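Local coordinates for neurotoxin (Clostridium botulinum, PDB 3N7L), which is the receptor-binding domain of a mosaic D/C botulinum neurotoxin, which probably attaches the toxin to gangliosides on nerve cells, at residues 109-114 / 125-130; 152-157 / 164-169; 242-247 / 284-289. All coordinates share one frame; numbering follows the deposited sequence.

Interaction 1 of 3, residues 109-114 / 125-130; sequences SNFLVF and DINFSY
Leu112 and Phe128 face each other as a hydrogen-bonded antiparallel pair, with Leu112 N giving its proton to Phe128 O at 2.8 Å and Phe128 N returning a bond to Leu112 O. Phe114 and Ile126 repeat this two-bond pairing two residues further on. Beyond the strand end at Ser129, a fifth backbone bond runs from Tyr130 N to Asn110 O (2.9 Å), more bent than the others at 145°. Asn110 O also lies 3.1 Å from Ser129 CA, a CA-H...O contact that adds to its grip.

Side chains on the Phe111 and Ser129 side meet through a ring. Ser129 CB sits over one face of the Phe111 ring, 3.7 Å from its centroid, while Asn127 ND2 comes to the ring edge, 3.2 Å from Phe111 CD2, with the amide plane turned 77° from the ring. On the same face Val113 CB packs against Asn127 CB at 3.8 Å. With Tyr130 CG between its backbone N and carbonyl carbon (chi1 73°), the Tyr130 ring turns a face to Asn110 CB, a CH-pi contact 3.5 Å from the centroid.

This is a beta hairpin of strands 111-117 and 122-129. Leu112 and Phe114 pack on strand 143-150 of the facing sheet, and Phe114, Ile126 and Phe128 on its strand 154-159. Leu112 and Phe114 also touch strand 102-108, and Trp84 meets Tyr130 edge-to-face.

Interaction 2 of 3, residues 152-157 / 164-169; sequences MGNMMI and IDTIKV
Met155 and Ile167 mark the close-packed part of this contact. They form a hydrogen-bonded antiparallel pair, Met155 N to Ile167 O at 2.7 Å and Ile167 N to Met155 O at 2.9 Å, and their side chains run side by side in the same direction. The Met155 chain bends at its last torsion (chi3 -40°), and its CE reaches Ile167 CD1 at 3.7 Å. On the same face Ile157 CG2 lies against Asp165 CB, and the buried Met155 and Ile157 continue inward, Met155 to Phe114 and Ile157 to Ile126 and Ile147. Met155 CB also meets Val169 CG2, at 4.0 Å.

The other face is looser: there Met156 CG runs alongside Thr166, 3.6 Å from its OG1. At the strand end the side chains of Asn154 and Lys168 diverge; Asn154 OD1 lies 3.1 Å from Lys168 CA and makes no hydrogen bond to Lys168 N. Lys168, an exposed residue, bends at chi2 (70°) and then extends, so that CD passes Gly153 O and NZ makes only a weak bond to Met152 O at 3.4 Å. The backbone is firmer here than that tip, since Val169 N binds Gly153 O at 2.8 Å and 168°.

At the opposite end Ile157 O takes a bond from Ile164 N and a weak one from Asp165 N. Ile164 and Asp165 thus both face Ile157, the signature of a classic beta bulge, set here in the antiparallel hairpin 154-159/162-168 of a concanavalin-like beta sandwich.

Interaction 3 of 3, residues 242-247 / 284-289; sequences RYDKEY and IIKRIR
Asp244 OD2 is gripped by Lys286 NZ and by a water. Lys286 NZ approaches it at 2.8 Å in a salt bridge, coming from 51° out of the carboxylate plane, and the water gives it a proton while accepting one from Arg287 N. The Lys286 chain, bent at chi2 and chi3, brings NZ to Asp244 OD2; NZ also bonds a glycerol, probably from the crystallisation liquor. The one direct backbone bond between the segments runs from Asp244 N to Ile285 O (3.0 Å, 165°).

A second water bridges the two backbones where no direct bond forms. It accepts protons from Lys245 N and from Ile285 N, the latter with its nitrogen 2.8 Å from the water oxygen, and donates to Arg242 O, which ties the loop to the strand. Arg242 N in turn bonds Tyr247 OH, closing the loop on itself.

Packing centres on Tyr243. Arg287 CB stands over the centre of its ring, 3.4 Å from the centroid and only 12° off the normal, a close CH-pi contact, while Arg287 NH2 hydrogen-bonds Gly290 O. Ile285 CG2 presses on Tyr243 CD2 (3.7 Å), and Ile285 CD1 reaches Tyr247 CD2. The Tyr243 hydroxyl bonds Asn301. Beside these, Ile284 CG2 touches Asp244 CA and Ile284 CG1 meets Glu246 CG at 3.9 Å.

The contact thus joins the loop leading into strand 246-251 to strand 283-287 in the C-terminal, trefoil-like half. Strand 302-308 flanks strand 283-287, bonding Ile284 and Lys286 through the backbone and packing Leu303 on Tyr243 and Ile285, while strand 417-421 covers Tyr247 through Phe419 and Pro421.

Interactions 1 and 2 are hairpins on the two facing sheets of the N-terminal sandwich, with centres about 14 Å apart. Phe114 against Met155 and Ile126 against Ile157 join their inward faces, which are mostly apolar, with Asp165 at the margin. Both are antiparallel ladders, the one in interaction 2 interrupted by a bulge. Interaction 3 belongs to the C-terminal half, its centre about 36 Å from that of interaction 1 and about 44 Å from that of interaction 2. All three are partly buried, but interaction 3 is more polar and water-bridged: one direct backbone bond, a salt bridge and two waters stand at the edge of the ladder, around the buried Tyr243.

Interaction 1 of 3, residues 109-114 / 125-130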
loop_
_atom_site.group_PDB
_atom_site.type_symbol
_atom_site.label_atom_id
_atom_site.label_comp_id
_atom_site.label_asym_id
_atom_site.label_seq_id
_atom_site.Cartn_x
_atom_site.Cartn_y
_atom_site.Cartn_z
ATOM N N SER A 109 -16.647 -9.184 0.488
ATOM C CA SER A 109 -16.406 -8.694 1.840
ATOM C C SER A 109 -14.916 -8.377 1.930
ATOM O O SER A 109 -14.353 -7.792 1.006
ATOM C CB SER A 109 -16.779 -9.747 2.883
ATOM O OG SER A 109 -18.164 -10.018 2.840
ATOM N N ASN A 110 -14.276 -8.770 3.027
ATOM C CA ASN A 110 -12.848 -8.512 3.192
ATOM C C ASN A 110 -11.989 -9.682 2.699
ATOM O O ASN A 110 -10.845 -9.844 3.134
ATOM C CB ASN A 110 -12.518 -8.204 4.663
ATOM C CG ASN A 110 -12.972 -9.310 5.624
ATOM O OD1 ASN A 110 -12.298 -9.606 6.610
ATOM N ND2 ASN A 110 -14.117 -9.904 5.348
ATOM N N PHE A 111 -12.540 -10.484 1.787
ATOM C CA PHE A 111 -11.826 -11.647 1.243
ATOM C C PHE A 111 -11.397 -11.563 -0.217
ATOM O O PHE A 111 -12.125 -11.056 -1.070
ATOM C CB PHE A 111 -12.670 -12.933 1.347
ATOM C CG PHE A 111 -13.021 -13.340 2.746
ATOM C CD1 PHE A 111 -14.093 -12.753 3.407
ATOM C CD2 PHE A 111 -12.282 -14.321 3.399
ATOM C CE1 PHE A 111 -14.424 -13.136 4.703
ATOM C CE2 PHE A 111 -12.604 -14.712 4.696
ATOM C CZ PHE A 111 -13.678 -14.117 5.351
ATOM N N LEU A 112 -10.205 -12.095 -0.486
ATOM C CA LEU A 112 -9.666 -12.209 -1.835
ATOM C C LEU A 112 -9.564 -13.730 -1.937
ATOM O O LEU A 112 -8.861 -14.356 -1.143
ATOM C CB LEU A 112 -8.266 -11.608 -1.952
ATOM C CG LEU A 112 -7.592 -11.861 -3.308
ATOM C CD1 LEU A 112 -8.193 -10.940 -4.348
ATOM C CD2 LEU A 112 -6.095 -11.621 -3.209
ATOM N N VAL A 113 -10.267 -14.337 -2.885
ATOM C CA VAL A 113 -10.220 -15.789 -2.977
ATOM C C VAL A 113 -9.853 -16.371 -4.335
ATOM O O VAL A 113 -10.284 -15.890 -5.390
ATOM C CB VAL A 113 -11.558 -16.424 -2.440
ATOM C CG1 VAL A 113 -12.609 -15.349 -2.254
ATOM C CG2 VAL A 113 -12.054 -17.516 -3.361
ATOM N N PHE A 114 -9.006 -17.392 -4.281
ATOM C CA PHE A 114 -8.550 -18.094 -5.468
ATOM C C PHE A 114 -9.288 -19.422 -5.474
ATOM O O PHE A 114 -9.259 -20.168 -4.491
ATOM C CB PHE A 114 -7.033 -18.324 -5.417
ATOM C CG PHE A 114 -6.521 -19.221 -6.511
ATOM C CD1 PHE A 114 -6.338 -20.580 -6.286
ATOM C CD2 PHE A 114 -6.259 -18.711 -7.779
ATOM C CE1 PHE A 114 -5.902 -21.426 -7.309
ATOM C CE2 PHE A 114 -5.820 -19.547 -8.809
ATOM C CZ PHE A 114 -5.643 -20.907 -8.570
ATOM N N ASP A 125 -11.121 -23.787 -2.842
ATOM C CA ASP A 125 -10.583 -22.446 -2.806
ATOM C C ASP A 125 -9.784 -22.145 -1.564
ATOM O O ASP A 125 -9.908 -22.809 -0.541
ATOM C CB ASP A 125 -11.720 -21.433 -2.961
ATOM C CG ASP A 125 -12.773 -21.578 -1.890
ATOM O OD1 ASP A 125 -13.967 -21.363 -2.195
ATOM O OD2 ASP A 125 -12.410 -21.900 -0.737
ATOM N N ILE A 126 -8.951 -21.126 -1.680
ATOM C CA ILE A 126 -8.107 -20.680 -0.594
ATOM C C ILE A 126 -8.309 -19.163 -0.564
ATOM O O ILE A 126 -8.693 -18.568 -1.578
ATOM C CB ILE A 126 -6.642 -21.069 -0.890
ATOM C CG1 ILE A 126 -5.759 -20.754 0.312
ATOM C CG2 ILE A 126 -6.154 -20.358 -2.143
ATOM C CD1 ILE A 126 -4.339 -21.281 0.159
ATOM N N ASN A 127 -8.076 -18.524 0.577
ATOM C CA ASN A 127 -8.291 -17.084 0.623
ATOM C C ASN A 127 -7.437 -16.294 1.591
ATOM O O ASN A 127 -6.763 -16.839 2.462
ATOM C CB ASN A 127 -9.760 -16.775 0.943
ATOM C CG ASN A 127 -10.116 -17.065 2.394
ATOM O OD1 ASN A 127 -10.728 -18.086 2.706
ATOM N ND2 ASN A 127 -9.724 -16.167 3.290
ATOM N N PHE A 128 -7.495 -14.983 1.402
ATOM C CA PHE A 128 -6.824 -14.010 2.246
ATOM C C PHE A 128 -7.937 -13.068 2.691
ATOM O O PHE A 128 -8.678 -12.555 1.858
ATOM C CB PHE A 128 -5.784 -13.213 1.449
ATOM C CG PHE A 128 -5.473 -11.852 2.034
ATOM C CD1 PHE A 128 -5.079 -11.720 3.362
ATOM C CD2 PHE A 128 -5.551 -10.706 1.244
ATOM C CE1 PHE A 128 -4.763 -10.464 3.900
ATOM C CE2 PHE A 128 -5.235 -9.444 1.771
ATOM C CZ PHE A 128 -4.840 -9.328 3.104
ATOM N N SER A 129 -8.081 -12.869 3.994
ATOM C CA SER A 129 -9.084 -11.934 4.491
ATOM C C SER A 129 -8.304 -10.847 5.233
ATOM O O SER A 129 -7.563 -11.135 6.173
ATOM C CB SER A 129 -10.089 -12.628 5.424
ATOM O OG SER A 129 -9.469 -13.185 6.565
ATOM N N TYR A 130 -8.447 -9.601 4.801
ATOM C CA TYR A 130 -7.712 -8.530 5.451
ATOM C C TYR A 130 -8.250 -8.203 6.842
ATOM O O TYR A 130 -9.415 -8.466 7.148
ATOM C CB TYR A 130 -7.667 -7.280 4.551
ATOM C CG TYR A 130 -8.950 -6.483 4.400
ATOM C CD1 TYR A 130 -9.675 -6.502 3.204
ATOM C CD2 TYR A 130 -9.387 -5.631 5.420
ATOM C CE1 TYR A 130 -10.801 -5.679 3.022
ATOM C CE2 TYR A 130 -10.505 -4.807 5.252
ATOM C CZ TYR A 130 -11.204 -4.829 4.055
ATOM O OH TYR A 130 -12.281 -3.982 3.889
#

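Interaction 2 of 3, residues 152-157 / 164-169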
loop_
_atom_site.group_PDB
_atom_site.type_symbol
_atom_site.label_atom_id
_atom_site.label_comp_id
_atom_site.label_asym_id
_atom_site.label_seq_id
_atom_site.Cartn_x
_atom_site.Cartn_y
_atom_site.Cartn_z
ATOM N N MET A 152 -0.614 -31.996 -7.080
ATOM C CA MET A 152 -0.424 -33.230 -6.327
ATOM C C MET A 152 0.097 -32.881 -4.932
ATOM O O MET A 152 0.551 -33.748 -4.183
ATOM C CB MET A 152 0.545 -34.179 -7.046
ATOM C CG MET A 152 1.364 -33.557 -8.162
ATOM S SD MET A 152 0.523 -33.500 -9.760
ATOM C CE MET A 152 1.142 -34.995 -10.513
ATOM N N GLY A 153 0.014 -31.600 -4.587
ATOM C CA GLY A 153 0.474 -31.150 -3.286
ATOM C C GLY A 153 -0.480 -30.146 -2.665
ATOM O O GLY A 153 -1.670 -30.423 -2.513
ATOM N N ASN A 154 0.037 -28.974 -2.311
ATOM C CA ASN A 154 -0.786 -27.938 -1.700
ATOM C C ASN A 154 -1.053 -26.734 -2.590
ATOM O O ASN A 154 -0.393 -26.512 -3.605
ATOM C CB ASN A 154 -0.149 -27.410 -0.415
ATOM C CG ASN A 154 0.028 -28.474 0.632
ATOM O OD1 ASN A 154 -0.866 -29.281 0.874
ATOM N ND2 ASN A 154 1.184 -28.471 1.281
ATOM N N MET A 155 -2.040 -25.959 -2.158
ATOM C CA MET A 155 -2.465 -24.725 -2.801
ATOM C C MET A 155 -2.099 -23.727 -1.697
ATOM O O MET A 155 -2.481 -23.928 -0.545
ATOM C CB MET A 155 -3.982 -24.752 -2.994
ATOM C CG MET A 155 -4.517 -23.962 -4.168
ATOM S SD MET A 155 -6.332 -23.835 -4.141
ATOM C CE MET A 155 -6.827 -25.463 -3.619
ATOM N N MET A 156 -1.352 -22.677 -2.025
ATOM C CA MET A 156 -0.957 -21.698 -1.012
ATOM C C MET A 156 -1.098 -20.263 -1.510
ATOM O O MET A 156 -0.889 -19.984 -2.693
ATOM C CB MET A 156 0.503 -21.922 -0.591
ATOM C CG MET A 156 0.859 -23.359 -0.227
ATOM S SD MET A 156 2.574 -23.523 0.340
ATOM C CE MET A 156 3.458 -23.507 -1.201
ATOM N N ILE A 157 -1.456 -19.352 -0.612
ATOM C CA ILE A 157 -1.573 -17.957 -1.009
ATOM C C ILE A 157 -0.732 -17.079 -0.098
ATOM O O ILE A 157 -0.767 -17.211 1.125
ATOM C CB ILE A 157 -3.044 -17.456 -1.014
ATOM C CG1 ILE A 157 -3.076 -16.003 -1.491
ATOM C CG2 ILE A 157 -3.657 -17.554 0.375
ATOM C CD1 ILE A 157 -4.459 -15.500 -1.820
ATOM N N ILE A 164 -0.182 -16.795 3.891
ATOM C CA ILE A 164 -1.450 -16.531 4.557
ATOM C C ILE A 164 -2.268 -17.794 4.796
ATOM O O ILE A 164 -2.786 -18.009 5.890
ATOM C CB ILE A 164 -2.306 -15.544 3.732
ATOM C CG1 ILE A 164 -1.589 -14.192 3.627
ATOM C CG2 ILE A 164 -3.685 -15.379 4.377
ATOM C CD1 ILE A 164 -1.401 -13.495 4.956
ATOM N N ASP A 165 -2.381 -18.634 3.777
ATOM C CA ASP A 165 -3.163 -19.853 3.910
ATOM C C ASP A 165 -2.579 -20.959 3.035
ATOM O O ASP A 165 -1.869 -20.693 2.067
ATOM C CB ASP A 165 -4.619 -19.556 3.526
ATOM C CG ASP A 165 -5.576 -20.682 3.895
ATOM O OD1 ASP A 165 -5.360 -21.352 4.928
ATOM O OD2 ASP A 165 -6.564 -20.881 3.154
ATOM N N THR A 166 -2.869 -22.202 3.388
ATOM C CA THR A 166 -2.371 -23.335 2.628
ATOM C C THR A 166 -3.277 -24.531 2.846
ATOM O O THR A 166 -3.723 -24.771 3.962
ATOM C CB THR A 166 -0.934 -23.706 3.060
ATOM O OG1 THR A 166 -0.623 -25.030 2.604
ATOM C CG2 THR A 166 -0.797 -23.649 4.569
ATOM N N ILE A 167 -3.566 -25.262 1.776
ATOM C CA ILE A 167 -4.404 -26.447 1.873
ATOM C C ILE A 167 -4.011 -27.484 0.829
ATOM O O ILE A 167 -3.558 -27.149 -0.267
ATOM C CB ILE A 167 -5.911 -26.132 1.690
ATOM C CG1 ILE A 167 -6.210 -25.799 0.230
ATOM C CG2 ILE A 167 -6.319 -24.960 2.580
ATOM C CD1 ILE A 167 -7.688 -25.611 -0.051
ATOM N N LYS A 168 -4.193 -28.745 1.197
ATOM C CA LYS A 168 -3.898 -29.879 0.334
ATOM C C LYS A 168 -4.922 -29.908 -0.803
ATOM O O LYS A 168 -6.135 -29.841 -0.567
ATOM C CB LYS A 168 -3.972 -31.166 1.174
ATOM C CG LYS A 168 -3.949 -32.480 0.408
ATOM C CD LYS A 168 -2.601 -32.784 -0.231
ATOM C CE LYS A 168 -2.596 -34.211 -0.808
ATOM N NZ LYS A 168 -1.325 -34.577 -1.512
ATOM N N VAL A 169 -4.437 -29.979 -2.039
ATOM C CA VAL A 169 -5.324 -30.022 -3.195
ATOM C C VAL A 169 -6.050 -31.367 -3.207
ATOM O O VAL A 169 -5.421 -32.419 -3.084
ATOM C CB VAL A 169 -4.534 -29.850 -4.512
ATOM C CG1 VAL A 169 -5.465 -29.984 -5.711
ATOM C CG2 VAL A 169 -3.856 -28.485 -4.532
#

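Interaction 3 of 3, residues 242-247 / 284-289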
loop_
_atom_site.group_PDB
_atom_site.type_symbol
_atom_site.label_atom_id
_atom_site.label_comp_id
_atom_site.label_asym_id
_atom_site.label_seq_id
_atom_site.Cartn_x
_atom_site.Cartn_y
_atom_site.Cartn_z
ATOM N N ARG A 242 5.376 11.937 -2.694
ATOM C CA ARG A 242 5.926 13.072 -3.426
ATOM C C ARG A 242 6.004 14.376 -2.654
ATOM O O ARG A 242 5.287 14.586 -1.679
ATOM C CB ARG A 242 5.123 13.317 -4.711
ATOM C CG ARG A 242 4.932 12.084 -5.569
ATOM C CD ARG A 242 4.608 12.461 -7.004
ATOM N NE ARG A 242 3.713 13.613 -7.093
ATOM C CZ ARG A 242 2.388 13.557 -7.021
ATOM N NH1 ARG A 242 1.683 14.674 -7.112
ATOM N NH2 ARG A 242 1.771 12.395 -6.882
ATOM N N TYR A 243 6.906 15.246 -3.105
ATOM C CA TYR A 243 7.084 16.562 -2.515
ATOM C C TYR A 243 6.004 17.451 -3.137
ATOM O O TYR A 243 5.404 17.083 -4.150
ATOM C CB TYR A 243 8.472 17.125 -2.870
ATOM C CG TYR A 243 9.633 16.432 -2.180
ATOM C CD1 TYR A 243 10.491 15.579 -2.885
ATOM C CD2 TYR A 243 9.873 16.628 -0.819
ATOM C CE1 TYR A 243 11.563 14.938 -2.240
ATOM C CE2 TYR A 243 10.935 15.999 -0.171
ATOM C CZ TYR A 243 11.772 15.159 -0.881
ATOM O OH TYR A 243 12.810 14.545 -0.216
ATOM N N ASP A 244 5.741 18.597 -2.520
ATOM C CA ASP A 244 4.772 19.556 -3.051
ATOM C C ASP A 244 3.350 19.008 -3.210
ATOM O O ASP A 244 2.660 19.361 -4.164
ATOM C CB ASP A 244 5.256 20.062 -4.423
ATOM C CG ASP A 244 6.745 20.378 -4.446
ATOM O OD1 ASP A 244 7.342 20.315 -5.544
ATOM O OD2 ASP A 244 7.318 20.701 -3.379
ATOM N N LYS A 245 2.914 18.153 -2.287
ATOM C CA LYS A 245 1.569 17.574 -2.348
ATOM C C LYS A 245 0.992 17.437 -0.938
ATOM O O LYS A 245 1.697 17.051 -0.000
ATOM C CB LYS A 245 1.620 16.205 -3.031
ATOM C CG LYS A 245 0.279 15.468 -3.140
ATOM C CD LYS A 245 0.438 14.191 -3.975
ATOM C CE LYS A 245 -0.833 13.341 -4.003
ATOM N NZ LYS A 245 -2.038 14.114 -4.417
ATOM N N GLU A 246 -0.287 17.760 -0.790
ATOM C CA GLU A 246 -0.946 17.677 0.506
ATOM C C GLU A 246 -1.169 16.229 0.938
ATOM O O GLU A 246 -1.610 15.394 0.146
ATOM C CB GLU A 246 -2.286 18.415 0.460
ATOM C CG GLU A 246 -2.165 19.926 0.482
ATOM C CD GLU A 246 -3.518 20.620 0.558
ATOM O OE1 GLU A 246 -3.563 21.784 0.994
ATOM O OE2 GLU A 246 -4.536 20.007 0.178
ATOM N N TYR A 247 -0.849 15.950 2.198
ATOM C CA TYR A 247 -1.007 14.621 2.789
ATOM C C TYR A 247 -1.480 14.771 4.217
ATOM O O TYR A 247 -1.230 15.796 4.864
ATOM C CB TYR A 247 0.333 13.873 2.870
ATOM C CG TYR A 247 0.905 13.378 1.567
ATOM C CD1 TYR A 247 0.408 12.226 0.956
ATOM C CD2 TYR A 247 1.957 14.056 0.950
ATOM C CE1 TYR A 247 0.950 11.763 -0.246
ATOM C CE2 TYR A 247 2.506 13.605 -0.251
ATOM C CZ TYR A 247 1.997 12.461 -0.844
ATOM O OH TYR A 247 2.513 12.026 -2.039
ATOM N N ILE A 284 2.597 19.423 3.756
ATOM C CA ILE A 284 3.187 19.403 2.426
ATOM C C ILE A 284 4.671 19.159 2.680
ATOM O O ILE A 284 5.288 19.854 3.489
ATOM C CB ILE A 284 3.010 20.745 1.678
ATOM C CG1 ILE A 284 1.528 20.978 1.375
ATOM C CG2 ILE A 284 3.819 20.725 0.375
ATOM C CD1 ILE A 284 1.227 22.337 0.776
ATOM N N ILE A 285 5.237 18.165 2.012
ATOM C CA ILE A 285 6.643 17.844 2.205
ATOM C C ILE A 285 7.490 18.674 1.248
ATOM O O ILE A 285 7.203 18.734 0.057
ATOM C CB ILE A 285 6.884 16.331 1.971
ATOM C CG1 ILE A 285 5.821 15.524 2.727
ATOM C CG2 ILE A 285 8.274 15.931 2.465
ATOM C CD1 ILE A 285 5.799 14.041 2.365
ATOM N N LYS A 286 8.525 19.322 1.778
ATOM C CA LYS A 286 9.411 20.162 0.974
ATOM C C LYS A 286 10.839 19.647 1.060
ATOM O O LYS A 286 11.360 19.395 2.140
ATOM C CB LYS A 286 9.348 21.612 1.453
ATOM C CG LYS A 286 7.943 22.202 1.418
ATOM C CD LYS A 286 7.394 22.250 -0.004
ATOM C CE LYS A 286 8.167 23.237 -0.875
ATOM N NZ LYS A 286 7.723 23.210 -2.304
ATOM N N ARG A 287 11.465 19.509 -0.096
ATOM C CA ARG A 287 12.819 18.985 -0.199
ATOM C C ARG A 287 13.944 19.983 0.073
ATOM O O ARG A 287 13.883 21.139 -0.348
ATOM C CB ARG A 287 12.976 18.378 -1.592
ATOM C CG ARG A 287 14.378 18.061 -2.041
ATOM C CD ARG A 287 14.324 17.652 -3.508
ATOM N NE ARG A 287 15.624 17.721 -4.164
ATOM C CZ ARG A 287 16.568 16.794 -4.052
ATOM N NH1 ARG A 287 16.354 15.717 -3.306
ATOM N NH2 ARG A 287 17.721 16.947 -4.685
ATOM N N ILE A 288 14.969 19.524 0.788
ATOM C CA ILE A 288 16.137 20.348 1.076
ATOM C C ILE A 288 17.361 19.716 0.404
ATOM O O ILE A 288 18.093 20.392 -0.318
ATOM C CB ILE A 288 16.418 20.461 2.585
ATOM C CG1 ILE A 288 15.217 21.080 3.301
ATOM C CG2 ILE A 288 17.654 21.327 2.813
ATOM C CD1 ILE A 288 15.337 21.048 4.822
ATOM N N ARG A 289 17.578 18.424 0.644
ATOM C CA ARG A 289 18.712 17.705 0.052
ATOM C C ARG A 289 18.346 16.294 -0.407
ATOM O O ARG A 289 17.483 15.648 0.186
ATOM C CB ARG A 289 19.872 17.599 1.046
ATOM C CG ARG A 289 20.695 18.861 1.213
ATOM C CD ARG A 289 21.958 18.572 2.020
ATOM N NE ARG A 289 22.868 19.718 2.064
ATOM C CZ ARG A 289 22.617 20.854 2.709
ATOM N NH1 ARG A 289 23.505 21.842 2.690
ATOM N NH2 ARG A 289 21.484 21.004 3.380
HETATM O O HOH W 1 4.283 16.711 -0.220
HETATM O O HOH W 2 10.042 20.318 -2.590
#